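Local coordinates for protein AlyGC (Glaciecola chathamensis, PDB 5GKD) that cleaves alginate as a lyase of polysaccharide lyase family 6, probably by beta-elimination aided by a bound calcium ion, at residues G178-E183 with N210-I215; V141-K146 with G172-L177; D123-V128 with G147-V152; Y205-N210 with V229-R234. All coordinates share one frame; numbering follows the deposited sequence.

Contact 1: G178-E183 with N210-I215. With CA (calcium ion), chain E; PO4 (phosphate ion), chain H.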
loop_
_atom_site.group_PDB
_atom_site.type_symbol
_atom_site.label_atom_id
_atom_site.label_comp_id
_atom_site.label_asym_id
_atom_site.label_seq_id
_atom_site.Cartn_x
_atom_site.Cartn_y
_atom_site.Cartn_z
ATOM N N GLY A 178 -3.488 1.475 17.068
ATOM C CA GLY A 178 -3.257 2.656 16.272
ATOM C C GLY A 178 -4.501 3.278 15.685
ATOM O O GLY A 178 -4.390 4.071 14.744
ATOM N N SER A 179 -5.668 2.943 16.205
ATOM C CA SER A 179 -6.942 3.538 15.827
ATOM C C SER A 179 -7.991 3.012 16.791
ATOM O O SER A 179 -7.694 2.207 17.680
ATOM C CB SER A 179 -7.336 3.215 14.387
ATOM O OG SER A 179 -8.034 1.994 14.308
ATOM N N ASN A 180 -9.224 3.456 16.598
ATOM C CA ASN A 180 -10.345 2.828 17.273
ATOM C C ASN A 180 -10.509 1.382 16.802
ATOM O O ASN A 180 -10.031 0.984 15.742
ATOM C CB ASN A 180 -11.629 3.620 17.028
ATOM C CG ASN A 180 -12.702 3.343 18.084
ATOM O OD1 ASN A 180 -13.863 3.697 17.911
ATOM N ND2 ASN A 180 -12.309 2.727 19.175
ATOM N N GLY A 181 -11.163 0.579 17.630
ATOM C CA GLY A 181 -11.451 -0.801 17.302
ATOM C C GLY A 181 -10.510 -1.835 17.875
ATOM O O GLY A 181 -10.419 -2.929 17.313
ATOM N N GLY A 182 -9.823 -1.538 18.975
ATOM C CA GLY A 182 -8.900 -2.495 19.563
ATOM C C GLY A 182 -9.329 -3.045 20.906
ATOM O O GLY A 182 -8.488 -3.383 21.741
ATOM N N GLU A 183 -10.638 -3.127 21.127
ATOM C CA GLU A 183 -11.169 -3.537 22.422
ATOM C C GLU A 183 -10.859 -5.005 22.695
ATOM O O GLU A 183 -10.743 -5.819 21.780
ATOM C CB GLU A 183 -12.683 -3.314 22.475
ATOM C CG GLU A 183 -13.139 -1.886 22.252
ATOM C CD GLU A 183 -13.450 -1.578 20.793
ATOM O OE1 GLU A 183 -13.033 -2.352 19.924
ATOM O OE2 GLU A 183 -14.132 -0.571 20.520
ATOM N N ASN A 210 -3.785 -3.509 25.654
ATOM C CA ASN A 210 -3.389 -2.153 25.287
ATOM C C ASN A 210 -3.938 -1.731 23.922
ATOM O O ASN A 210 -3.400 -0.813 23.296
ATOM C CB ASN A 210 -1.863 -2.039 25.292
ATOM C CG ASN A 210 -1.257 -2.291 26.657
ATOM O OD1 ASN A 210 -1.972 -2.504 27.643
ATOM N ND2 ASN A 210 0.081 -2.256 26.731
ATOM N N GLY A 211 -4.999 -2.389 23.442
ATOM C CA GLY A 211 -5.483 -2.125 22.095
ATOM C C GLY A 211 -5.888 -0.680 21.868
ATOM O O GLY A 211 -5.622 -0.114 20.798
ATOM N N GLU A 212 -6.511 -0.056 22.872
ATOM C CA GLU A 212 -7.110 1.273 22.739
ATOM C C GLU A 212 -7.662 1.744 24.082
ATOM O O GLU A 212 -7.489 1.069 25.099
ATOM C CB GLU A 212 -8.231 1.269 21.709
ATOM C CG GLU A 212 -9.326 0.274 22.062
ATOM C CD GLU A 212 -10.697 0.730 21.604
ATOM O OE1 GLU A 212 -11.141 0.362 20.498
ATOM O OE2 GLU A 212 -11.324 1.480 22.357
ATOM N N VAL A 213 -8.383 2.863 24.096
ATOM C CA VAL A 213 -8.850 3.401 25.373
ATOM C C VAL A 213 -9.827 2.455 26.070
ATOM O O VAL A 213 -9.894 2.425 27.303
ATOM C CB VAL A 213 -9.468 4.797 25.179
ATOM C CG1 VAL A 213 -10.819 4.705 24.498
ATOM C CG2 VAL A 213 -9.570 5.507 26.535
ATOM N N GLU A 214 -10.602 1.676 25.322
ATOM C CA GLU A 214 -11.553 0.754 25.928
ATOM C C GLU A 214 -10.946 -0.638 25.965
ATOM O O GLU A 214 -10.759 -1.261 24.922
ATOM C CB GLU A 214 -12.871 0.731 25.167
ATOM C CG GLU A 214 -13.638 2.039 25.143
ATOM C CD GLU A 214 -14.935 1.876 24.392
ATOM O OE1 GLU A 214 -14.877 1.683 23.171
ATOM O OE2 GLU A 214 -16.005 1.900 25.020
ATOM N N ILE A 215 -10.614 -1.107 27.166
ATOM C CA ILE A 215 -10.344 -2.524 27.379
ATOM C C ILE A 215 -11.637 -3.314 27.263
ATOM O O ILE A 215 -11.752 -4.243 26.457
ATOM C CB ILE A 215 -9.690 -2.757 28.756
ATOM C CG1 ILE A 215 -8.368 -2.013 28.905
ATOM C CG2 ILE A 215 -9.496 -4.248 29.041
ATOM C CD1 ILE A 215 -7.985 -1.896 30.374
HETATM CA CA CA E . -13.468 1.835 21.182
HETATM P P PO4 H . -16.700 3.215 20.599
HETATM O O1 PO4 H . -16.981 2.484 21.884
HETATM O O2 PO4 H . -15.516 2.570 19.994
HETATM O O3 PO4 H . -16.445 4.717 20.895
HETATM O O4 PO4 H . -17.856 2.907 19.675
HETATM O O HOH W 1 -5.052 2.140 19.431
HETATM O O HOH W 2 -7.687 -3.949 24.388
HETATM O O HOH W 3 -13.346 4.268 21.704
#
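Asn-180 and Glu-183 face Glu-212 and Glu-214 across a calcium ion, in a buried, metal-bridged contact between loop 178-183 and the turn into strand 214-219. Glu-212 grips the metal with both oxygens, OE2 at 2.5 Å from the calcium and OE1 at 2.8 Å. Glu-214 reaches it through OE1, 2.4 Å away, and Glu-183 through OE2; an oxygen of a phosphate, probably from the crystallisation liquor, and a water add two more ligands. Asn-180 CG is anti to the backbone N (chi1 -159°), which turns the amide toward the metal; ND2 is modelled 2.5 Å from the calcium, but calcium usually binds oxygen and the amide may be the other way round. Such a site fits the right-handed parallel beta-helix of the chondroitinase B-like lyases, in which calcium is thought to neutralise the substrate carboxylate. Glu-212 OE1 also accepts two backbone N-H groups: Gly-182 N, 2.8 Å from OE1, meets the anti lone pair of that oxygen, while Gly-181 N arrives 29° out of the carboxylate plane. With Glu-214 N bonded to OE2, the rotation of this carboxylate is fixed from both ends. The carboxylate planes of Glu-183 and Glu-212 are 36° apart, and the shared metal probably offsets their like charges. Glu-214 OE2 is held by Ser-217. The backbones also come close, Gly-211 CA lying 3.3 Å from Gly-182 O, where a side chain on either glycine would clash.

Contact 2: V141-K146 with G172-L177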
loop_
_atom_site.group_PDB
_atom_site.type_symbol
_atom_site.label_atom_id
_atom_site.label_comp_id
_atom_site.label_asym_id
_atom_site.label_seq_id
_atom_site.Cartn_x
_atom_site.Cartn_y
_atom_site.Cartn_z
ATOM N N VAL A 141 -4.208 -14.303 23.304
ATOM C CA VAL A 141 -3.068 -13.404 23.353
ATOM C C VAL A 141 -2.657 -12.993 21.944
ATOM O O VAL A 141 -2.682 -13.797 21.005
ATOM C CB VAL A 141 -1.890 -14.049 24.115
ATOM C CG1 VAL A 141 -1.444 -15.330 23.418
ATOM C CG2 VAL A 141 -0.768 -13.062 24.267
ATOM N N GLY A 142 -2.298 -11.727 21.798
ATOM C CA GLY A 142 -1.600 -11.272 20.617
ATOM C C GLY A 142 -2.429 -10.851 19.422
ATOM O O GLY A 142 -1.923 -10.917 18.306
ATOM N N LYS A 143 -3.670 -10.419 19.593
ATOM C CA LYS A 143 -4.413 -9.932 18.431
ATOM C C LYS A 143 -3.854 -8.587 17.990
ATOM O O LYS A 143 -3.836 -7.635 18.771
ATOM C CB LYS A 143 -5.903 -9.821 18.730
ATOM C CG LYS A 143 -6.735 -9.451 17.507
ATOM C CD LYS A 143 -8.230 -9.601 17.795
ATOM C CE LYS A 143 -9.074 -9.647 16.500
ATOM N NZ LYS A 143 -9.075 -8.391 15.676
ATOM N N ARG A 144 -3.389 -8.503 16.738
ATOM C CA ARG A 144 -2.693 -7.310 16.277
ATOM C C ARG A 144 -3.532 -6.430 15.365
ATOM O O ARG A 144 -3.131 -5.298 15.086
ATOM C CB ARG A 144 -1.399 -7.665 15.530
ATOM C CG ARG A 144 -0.776 -8.987 15.839
ATOM C CD ARG A 144 -0.118 -9.098 17.208
ATOM N NE ARG A 144 1.135 -8.405 17.339
ATOM C CZ ARG A 144 2.168 -8.833 18.057
ATOM N NH1 ARG A 144 2.147 -9.995 18.699
ATOM N NH2 ARG A 144 3.237 -8.083 18.111
ATOM N N ASN A 145 -4.669 -6.912 14.902
ATOM C CA ASN A 145 -5.414 -6.241 13.856
ATOM C C ASN A 145 -6.690 -5.643 14.419
ATOM O O ASN A 145 -7.126 -5.963 15.521
ATOM C CB ASN A 145 -5.750 -7.218 12.731
ATOM C CG ASN A 145 -6.722 -8.269 13.164
ATOM O OD1 ASN A 145 -6.542 -8.895 14.211
ATOM N ND2 ASN A 145 -7.781 -8.467 12.369
ATOM N N LYS A 146 -7.289 -4.770 13.628
ATOM C CA LYS A 146 -8.531 -4.127 14.009
ATOM C C LYS A 146 -9.639 -5.147 14.289
ATOM O O LYS A 146 -9.742 -6.200 13.652
ATOM C CB LYS A 146 -8.955 -3.158 12.910
ATOM C CG LYS A 146 -10.294 -2.491 13.159
ATOM C CD LYS A 146 -10.347 -1.089 12.637
ATOM C CE LYS A 146 -11.676 -0.431 12.958
ATOM N NZ LYS A 146 -11.579 1.049 12.806
ATOM N N GLY A 172 -4.473 -12.083 27.502
ATOM C CA GLY A 172 -3.084 -11.724 27.489
ATOM C C GLY A 172 -2.816 -10.465 26.698
ATOM O O GLY A 172 -3.712 -9.826 26.159
ATOM N N PRO A 173 -1.541 -10.107 26.628
ATOM C CA PRO A 173 -1.136 -8.841 26.000
ATOM C C PRO A 173 -1.721 -8.619 24.607
ATOM O O PRO A 173 -1.680 -9.491 23.740
ATOM C CB PRO A 173 0.390 -8.957 25.956
ATOM C CG PRO A 173 0.726 -9.781 27.199
ATOM C CD PRO A 173 -0.424 -10.772 27.335
ATOM N N ARG A 174 -2.276 -7.431 24.405
ATOM C CA ARG A 174 -2.760 -6.991 23.105
ATOM C C ARG A 174 -2.077 -5.668 22.812
ATOM O O ARG A 174 -2.292 -4.698 23.548
ATOM C CB ARG A 174 -4.275 -6.811 23.048
ATOM C CG ARG A 174 -4.667 -6.157 21.736
ATOM C CD ARG A 174 -6.124 -6.218 21.393
ATOM N NE ARG A 174 -6.306 -5.632 20.071
ATOM C CZ ARG A 174 -7.393 -5.750 19.325
ATOM N NH1 ARG A 174 -8.437 -6.437 19.762
ATOM N NH2 ARG A 174 -7.422 -5.178 18.128
ATOM N N PRO A 175 -1.266 -5.573 21.773
ATOM C CA PRO A 175 -0.521 -4.335 21.539
ATOM C C PRO A 175 -1.441 -3.239 21.022
ATOM O O PRO A 175 -2.590 -3.466 20.639
ATOM C CB PRO A 175 0.543 -4.733 20.509
ATOM C CG PRO A 175 -0.076 -5.916 19.781
ATOM C CD PRO A 175 -0.970 -6.616 20.781
ATOM N N ILE A 176 -0.909 -2.017 21.066
ATOM C CA ILE A 176 -1.622 -0.852 20.564
ATOM C C ILE A 176 -2.025 -1.079 19.114
ATOM O O ILE A 176 -1.228 -1.540 18.290
ATOM C CB ILE A 176 -0.736 0.395 20.707
ATOM C CG1 ILE A 176 -0.439 0.674 22.185
ATOM C CG2 ILE A 176 -1.369 1.597 20.022
ATOM C CD1 ILE A 176 0.725 1.643 22.409
ATOM N N LEU A 177 -3.272 -0.754 18.795
ATOM C CA LEU A 177 -3.756 -0.909 17.431
ATOM C C LEU A 177 -3.326 0.263 16.563
ATOM O O LEU A 177 -2.870 0.075 15.433
ATOM C CB LEU A 177 -5.278 -1.020 17.434
ATOM C CG LEU A 177 -6.066 -1.660 16.290
ATOM C CD1 LEU A 177 -7.388 -0.935 16.054
ATOM C CD2 LEU A 177 -5.306 -1.868 15.016
HETATM O O HOH W 4 -4.070 -4.703 18.665
HETATM O O HOH W 5 -0.993 -3.956 16.752
#
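The guanidinium of Arg-174 carries Lys-143 CG over one face, 4.1 Å above the plane and offset toward the rim, with a water in plane at its edge and Lys-146 CA at the edge, near the plane. A second guanidinium, that of Arg-144, has Pro-175 CG over one face, and its NH1 is held by Asn-113; the two side chains cross at about a right angle, with Arg-144 NE 3.7 Å from Pro-175 CG. Lys-143 and Arg-174 lie side by side and point the same way. The lysine chain runs extended as far as CE and then bends (chi4 -65°), which carries NZ to Asn-145 OD1 at 3.0 Å. NZ also bonds Asn-145 O and Gly-147 O and forms a salt bridge with Asp-123, whose charge probably eases the repulsion from Arg-174 NH2, 4.4 Å from Lys-143 NZ. Arg-174 NH1 is held by Gly-147 O and Thr-149 OG1. An alanine at Lys-143 would probably leave Asp-123 without its ionic mate and one face of the Arg-174 guanidinium without its cover. The backbones are tied by Gly-142 N to Pro-173 O, 3.0 Å, beside which Val-141 CG2 meets Pro-173 CD. The water at the Arg-174 edge links Arg-174 NE to Lys-143 O and Pro-175 O. Two loops running 20° apart, each following a strand of a neighbouring coil, are the stacked turns of a parallel beta-helix.

Contact 3: D123-V128 with G147-V152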
loop_
_atom_site.group_PDB
_atom_site.type_symbol
_atom_site.label_atom_id
_atom_site.label_comp_id
_atom_site.label_asym_id
_atom_site.label_seq_id
_atom_site.Cartn_x
_atom_site.Cartn_y
_atom_site.Cartn_z
ATOM N N ASP A 123 -11.245 -8.445 11.935
ATOM C CA ASP A 123 -11.991 -9.625 12.347
ATOM C C ASP A 123 -12.134 -9.594 13.867
ATOM O O ASP A 123 -11.668 -8.676 14.536
ATOM C CB ASP A 123 -11.331 -10.929 11.859
ATOM C CG ASP A 123 -9.923 -11.156 12.442
ATOM O OD1 ASP A 123 -9.470 -10.418 13.354
ATOM O OD2 ASP A 123 -9.251 -12.096 11.977
ATOM N N SER A 124 -12.800 -10.601 14.406
ATOM C CA SER A 124 -12.912 -10.783 15.839
ATOM C C SER A 124 -12.508 -12.209 16.147
ATOM O O SER A 124 -12.603 -13.085 15.287
ATOM C CB SER A 124 -14.322 -10.517 16.332
ATOM O OG SER A 124 -14.564 -9.130 16.462
ATOM N N TRP A 125 -12.042 -12.440 17.364
ATOM C CA TRP A 125 -11.600 -13.791 17.670
ATOM C C TRP A 125 -12.704 -14.640 18.278
ATOM O O TRP A 125 -12.781 -15.838 17.981
ATOM C CB TRP A 125 -10.379 -13.758 18.583
ATOM C CG TRP A 125 -9.112 -13.488 17.825
ATOM C CD1 TRP A 125 -8.994 -13.206 16.481
ATOM C CD2 TRP A 125 -7.782 -13.506 18.345
ATOM N NE1 TRP A 125 -7.675 -13.014 16.155
ATOM C CE2 TRP A 125 -6.912 -13.209 17.277
ATOM C CE3 TRP A 125 -7.240 -13.730 19.612
ATOM C CZ2 TRP A 125 -5.539 -13.141 17.445
ATOM C CZ3 TRP A 125 -5.880 -13.647 19.770
ATOM C CH2 TRP A 125 -5.049 -13.360 18.703
ATOM N N VAL A 126 -13.561 -14.058 19.122
ATOM C CA VAL A 126 -14.682 -14.771 19.722
ATOM C C VAL A 126 -15.938 -13.919 19.597
ATOM O O VAL A 126 -15.943 -12.759 20.012
ATOM C CB VAL A 126 -14.406 -15.106 21.203
ATOM C CG1 VAL A 126 -15.520 -15.947 21.775
ATOM C CG2 VAL A 126 -13.044 -15.801 21.362
ATOM N N MET A 127 -17.013 -14.504 19.060
ATOM C CA MET A 127 -18.315 -13.852 18.961
ATOM C C MET A 127 -19.367 -14.757 19.566
ATOM O O MET A 127 -19.535 -15.893 19.114
ATOM C CB MET A 127 -18.688 -13.530 17.512
ATOM C CG MET A 127 -17.748 -12.551 16.863
ATOM S SD MET A 127 -17.855 -10.873 17.487
ATOM C CE MET A 127 -19.298 -10.321 16.711
ATOM N N VAL A 128 -20.095 -14.247 20.566
ATOM C CA VAL A 128 -21.110 -15.024 21.273
ATOM C C VAL A 128 -22.487 -14.623 20.762
ATOM O O VAL A 128 -22.803 -13.430 20.682
ATOM C CB VAL A 128 -21.012 -14.824 22.795
ATOM C CG1 VAL A 128 -21.764 -15.942 23.523
ATOM C CG2 VAL A 128 -19.575 -14.821 23.236
ATOM N N GLY A 147 -10.483 -4.817 15.254
ATOM C CA GLY A 147 -11.567 -5.720 15.591
ATOM C C GLY A 147 -11.390 -6.131 17.038
ATOM O O GLY A 147 -10.300 -6.479 17.494
ATOM N N VAL A 148 -12.501 -6.078 17.775
ATOM C CA VAL A 148 -12.503 -6.493 19.168
ATOM C C VAL A 148 -12.022 -7.944 19.262
ATOM O O VAL A 148 -12.186 -8.741 18.328
ATOM C CB VAL A 148 -13.914 -6.294 19.754
ATOM C CG1 VAL A 148 -14.897 -7.224 19.109
ATOM C CG2 VAL A 148 -13.923 -6.468 21.296
ATOM N N THR A 149 -11.338 -8.269 20.358
ATOM C CA THR A 149 -10.924 -9.656 20.545
ATOM C C THR A 149 -12.139 -10.545 20.779
ATOM O O THR A 149 -12.288 -11.597 20.149
ATOM C CB THR A 149 -9.923 -9.767 21.698
ATOM O OG1 THR A 149 -8.823 -8.882 21.454
ATOM C CG2 THR A 149 -9.379 -11.199 21.838
ATOM N N MET A 150 -13.048 -10.108 21.633
ATOM C CA MET A 150 -14.224 -10.892 21.977
ATOM C C MET A 150 -15.425 -9.981 22.131
ATOM O O MET A 150 -15.329 -8.931 22.766
ATOM C CB MET A 150 -14.029 -11.661 23.271
ATOM C CG MET A 150 -15.270 -12.412 23.700
ATOM S SD MET A 150 -14.936 -13.467 25.100
ATOM C CE MET A 150 -16.459 -14.406 25.162
ATOM N N ALA A 151 -16.556 -10.398 21.568
ATOM C CA ALA A 151 -17.776 -9.623 21.668
ATOM C C ALA A 151 -18.970 -10.541 21.914
ATOM O O ALA A 151 -18.956 -11.721 21.563
ATOM C CB ALA A 151 -17.993 -8.779 20.405
ATOM N N VAL A 152 -19.993 -9.987 22.550
ATOM C CA VAL A 152 -21.319 -10.591 22.665
ATOM C C VAL A 152 -22.228 -9.827 21.717
ATOM O O VAL A 152 -22.364 -8.608 21.847
ATOM C CB VAL A 152 -21.856 -10.501 24.102
ATOM C CG1 VAL A 152 -23.333 -10.832 24.136
ATOM C CG2 VAL A 152 -21.074 -11.393 25.033
#
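Val-126, Met-127 and Val-128 pair in parallel with Met-150, Ala-151 and Val-152, strands of two neighbouring coils of a parallel beta-helix, their directions 9° apart. Backbone hydrogen bonds come first. Val-126 O receives Ala-151 N at 2.9 Å, and Val-128 N in turn reaches Ala-151 O. At the corner before the strand, Thr-149 O accepts two donors: Val-126 N lies in its carbonyl plane, whereas Trp-125 N, 2.9 Å from Thr-149 O, is tilted 29° from it. Both N-H groups of the bend at Trp-125 are thus satisfied by one oxygen.

Apolar contacts divide between the faces of the sheet. On the face with Val-126, Val-128 and Val-152, which also packs on Phe-135 of strand 134-141, Met-150 has its CG anti to the backbone N (chi1 176°) and continues extended, and CE rests against both valines, 3.8 Å from Val-126 CG1 and 3.7 Å from Val-128 CG2. An alanine at Met-150 would probably open a gap beside both valines, since CG, SD and CE make these contacts. On the reverse face the Met-127 chain is bent at chi2, and its SD meets Ala-151 CB at 3.6 Å. Across the corner, the methyl CG2 of Thr-149 comes obliquely to the indole of Trp-125, 4.0 Å from CE3.

CA-H...O contacts extend the pairing beyond the strands. Gly-147 CA approaches Asp-123 O at 3.1 Å, where a beta carbon would clash with that oxygen.

Contact 4: Y205-N210 with V229-R234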
loop_
_atom_site.group_PDB
_atom_site.type_symbol
_atom_site.label_atom_id
_atom_site.label_comp_id
_atom_site.label_asym_id
_atom_site.label_seq_id
_atom_site.Cartn_x
_atom_site.Cartn_y
_atom_site.Cartn_z
ATOM N N TYR A 205 -8.645 -12.137 33.914
ATOM C CA TYR A 205 -7.389 -11.429 34.100
ATOM C C TYR A 205 -7.044 -10.764 32.777
ATOM O O TYR A 205 -6.872 -11.450 31.759
ATOM C CB TYR A 205 -6.295 -12.399 34.544
ATOM C CG TYR A 205 -5.112 -11.735 35.178
ATOM C CD1 TYR A 205 -4.106 -11.210 34.401
ATOM C CD2 TYR A 205 -5.007 -11.616 36.566
ATOM C CE1 TYR A 205 -3.028 -10.605 34.958
ATOM C CE2 TYR A 205 -3.922 -11.013 37.140
ATOM C CZ TYR A 205 -2.935 -10.501 36.327
ATOM O OH TYR A 205 -1.838 -9.864 36.845
ATOM N N PHE A 206 -6.990 -9.440 32.786
ATOM C CA PHE A 206 -6.610 -8.644 31.629
ATOM C C PHE A 206 -5.172 -8.159 31.833
ATOM O O PHE A 206 -4.911 -7.268 32.653
ATOM C CB PHE A 206 -7.558 -7.467 31.439
ATOM C CG PHE A 206 -8.987 -7.855 31.176
ATOM C CD1 PHE A 206 -9.819 -8.216 32.211
ATOM C CD2 PHE A 206 -9.502 -7.834 29.886
ATOM C CE1 PHE A 206 -11.157 -8.561 31.977
ATOM C CE2 PHE A 206 -10.839 -8.173 29.655
ATOM C CZ PHE A 206 -11.658 -8.539 30.696
ATOM N N ASP A 207 -4.257 -8.747 31.093
ATOM C CA ASP A 207 -2.812 -8.569 31.250
ATOM C C ASP A 207 -2.312 -7.750 30.060
ATOM O O ASP A 207 -2.211 -8.272 28.947
ATOM C CB ASP A 207 -2.136 -9.937 31.325
ATOM C CG ASP A 207 -0.618 -9.859 31.512
ATOM O OD1 ASP A 207 -0.101 -8.864 32.073
ATOM O OD2 ASP A 207 0.054 -10.825 31.120
ATOM N N ARG A 208 -2.013 -6.470 30.304
ATOM C CA ARG A 208 -1.494 -5.552 29.295
ATOM C C ARG A 208 -2.364 -5.514 28.040
ATOM O O ARG A 208 -1.875 -5.575 26.910
ATOM C CB ARG A 208 -0.060 -5.897 28.932
ATOM C CG ARG A 208 0.930 -5.676 30.050
ATOM C CD ARG A 208 1.386 -6.999 30.543
ATOM N NE ARG A 208 2.746 -7.279 30.204
ATOM C CZ ARG A 208 3.277 -8.494 30.190
ATOM N NH1 ARG A 208 2.547 -9.569 30.473
ATOM N NH2 ARG A 208 4.551 -8.620 29.877
ATOM N N CYS A 209 -3.678 -5.437 28.243
ATOM C CA CYS A 209 -4.591 -5.263 27.118
ATOM C C CYS A 209 -4.527 -3.795 26.726
ATOM O O CYS A 209 -5.116 -2.938 27.385
ATOM C CB CYS A 209 -5.998 -5.723 27.489
ATOM S SG CYS A 209 -6.042 -7.515 27.842
ATOM N N ASN A 210 -3.785 -3.509 25.654
ATOM C CA ASN A 210 -3.389 -2.153 25.287
ATOM C C ASN A 210 -3.938 -1.731 23.922
ATOM O O ASN A 210 -3.400 -0.813 23.296
ATOM C CB ASN A 210 -1.863 -2.039 25.292
ATOM C CG ASN A 210 -1.257 -2.291 26.657
ATOM O OD1 ASN A 210 -1.972 -2.504 27.643
ATOM N ND2 ASN A 210 0.081 -2.256 26.731
ATOM N N VAL A 229 -9.436 -8.537 37.131
ATOM C CA VAL A 229 -8.168 -7.881 37.414
ATOM C C VAL A 229 -7.615 -7.305 36.119
ATOM O O VAL A 229 -7.588 -7.988 35.090
ATOM C CB VAL A 229 -7.162 -8.840 38.074
ATOM C CG1 VAL A 229 -5.800 -8.177 38.179
ATOM C CG2 VAL A 229 -7.661 -9.238 39.443
ATOM N N PHE A 230 -7.202 -6.042 36.167
ATOM C CA PHE A 230 -6.620 -5.348 35.030
ATOM C C PHE A 230 -5.183 -4.970 35.376
ATOM O O PHE A 230 -4.953 -4.040 36.151
ATOM C CB PHE A 230 -7.444 -4.113 34.689
ATOM C CG PHE A 230 -8.879 -4.412 34.393
ATOM C CD1 PHE A 230 -9.801 -4.534 35.416
ATOM C CD2 PHE A 230 -9.312 -4.547 33.078
ATOM C CE1 PHE A 230 -11.135 -4.794 35.136
ATOM C CE2 PHE A 230 -10.618 -4.816 32.800
ATOM C CZ PHE A 230 -11.537 -4.937 33.831
ATOM N N PHE A 231 -4.218 -5.651 34.780
ATOM C CA PHE A 231 -2.815 -5.482 35.142
ATOM C C PHE A 231 -2.111 -4.714 34.040
ATOM O O PHE A 231 -1.968 -5.219 32.924
ATOM C CB PHE A 231 -2.140 -6.829 35.369
ATOM C CG PHE A 231 -0.675 -6.723 35.747
ATOM C CD1 PHE A 231 0.310 -6.707 34.777
ATOM C CD2 PHE A 231 -0.297 -6.647 37.080
ATOM C CE1 PHE A 231 1.640 -6.621 35.127
ATOM C CE2 PHE A 231 1.024 -6.580 37.438
ATOM C CZ PHE A 231 1.997 -6.559 36.463
ATOM N N GLU A 232 -1.683 -3.498 34.366
ATOM C CA GLU A 232 -0.874 -2.663 33.485
ATOM C C GLU A 232 -1.514 -2.504 32.112
ATOM O O GLU A 232 -0.835 -2.467 31.092
ATOM C CB GLU A 232 0.550 -3.210 33.369
ATOM C CG GLU A 232 1.327 -3.122 34.671
ATOM C CD GLU A 232 2.790 -3.582 34.560
ATOM O OE1 GLU A 232 3.251 -3.952 33.454
ATOM O OE2 GLU A 232 3.476 -3.574 35.598
ATOM N N SER A 233 -2.833 -2.383 32.085
ATOM C CA SER A 233 -3.557 -2.304 30.831
ATOM C C SER A 233 -3.791 -0.847 30.474
ATOM O O SER A 233 -4.343 -0.074 31.271
ATOM C CB SER A 233 -4.883 -3.066 30.891
ATOM O OG SER A 233 -4.667 -4.467 30.918
ATOM N N ARG A 234 -3.393 -0.509 29.251
ATOM C CA ARG A 234 -3.355 0.846 28.720
ATOM C C ARG A 234 -4.730 1.258 28.198
ATOM O O ARG A 234 -4.932 1.515 27.013
ATOM C CB ARG A 234 -2.307 0.890 27.619
ATOM C CG ARG A 234 -1.612 2.179 27.387
ATOM C CD ARG A 234 -0.562 1.953 26.314
ATOM N NE ARG A 234 0.116 3.169 25.891
ATOM C CZ ARG A 234 -0.320 3.976 24.935
ATOM N NH1 ARG A 234 -1.466 3.728 24.308
ATOM N NH2 ARG A 234 0.385 5.033 24.606
HETATM O O HOH W 6 -3.702 1.802 24.466
HETATM O O HOH W 7 1.222 -2.219 29.458
#
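Phe-206 and Phe-230 lie side by side and point the same way from adjacent parallel strands, one step of an aromatic ladder in the parallel beta-helix. Their ring planes are 11° apart with centroids at 4.7 Å, yet slid so far that they barely overlap; Phe-230 CE2 stands over one face of the Phe-206 ring, 3.5 Å from CD1. The stack goes on through Phe-171 beside Phe-206 and Phe-252 beside Phe-230, in the coils before and after.

On the opposite face of the sheet, Tyr-205 and Phe-231 also run side by side in one direction. With Tyr-205 CG anti to the backbone N (chi1 -161°), its ring approaches the next strand: CE2 touches Val-229 CG1 at 3.6 Å and OH comes to 3.4 Å from Phe-231 CB. Asp-207 OD1 meets Phe-231 CD1 at 3.5 Å. That carboxylate is held by a salt bridge to Arg-208 NH1 and by Tyr-170 OH at OD2, while Arg-208 NH2 forms a salt bridge with Glu-431. Glu-232 CG lies over one face of the Phe-231 ring, offset toward the rim, and Arg-208 CD comes to its edge.

Backbone bonds join the strands, among them Phe-231 N to Phe-206 O at 2.8 Å. Past Arg-208, whose N still bonds Phe-231 O, side chains carry the bonds described here. Ser-233 OG accepts Cys-209 N at 3.0 Å. Asn-210 crosses Arg-234 at about a right angle, and its OD1 receives Arg-234 N at 2.9 Å from 52° above the amide carbonyl plane. Asn-210 ND2 reaches a water that also bonds Glu-232 O.

Overall arrangement
All four contacts lie in the chondroitinase B-like beta-helix of the chain and show successive coils stacking round a calcium site. Contact 3 closes first along the chain, its segments alternating with those of contact 2; contact 1 follows, and alternates with contact 4, with which it shares Asn-210. Contacts 1 and 3 reach the same face of parallel strands, their centres about 13 Å apart, and the centre of contact 2 lies about 9 Å from that of contact 1. Arg-174 ties contact 2 to the turns of contacts 3 and 4. Contacts 3 and 4 do not touch: their centres are about 17 Å and their nearest atoms about 7 Å apart. Contact 1 thus gathers calcium ligands from two successive coils.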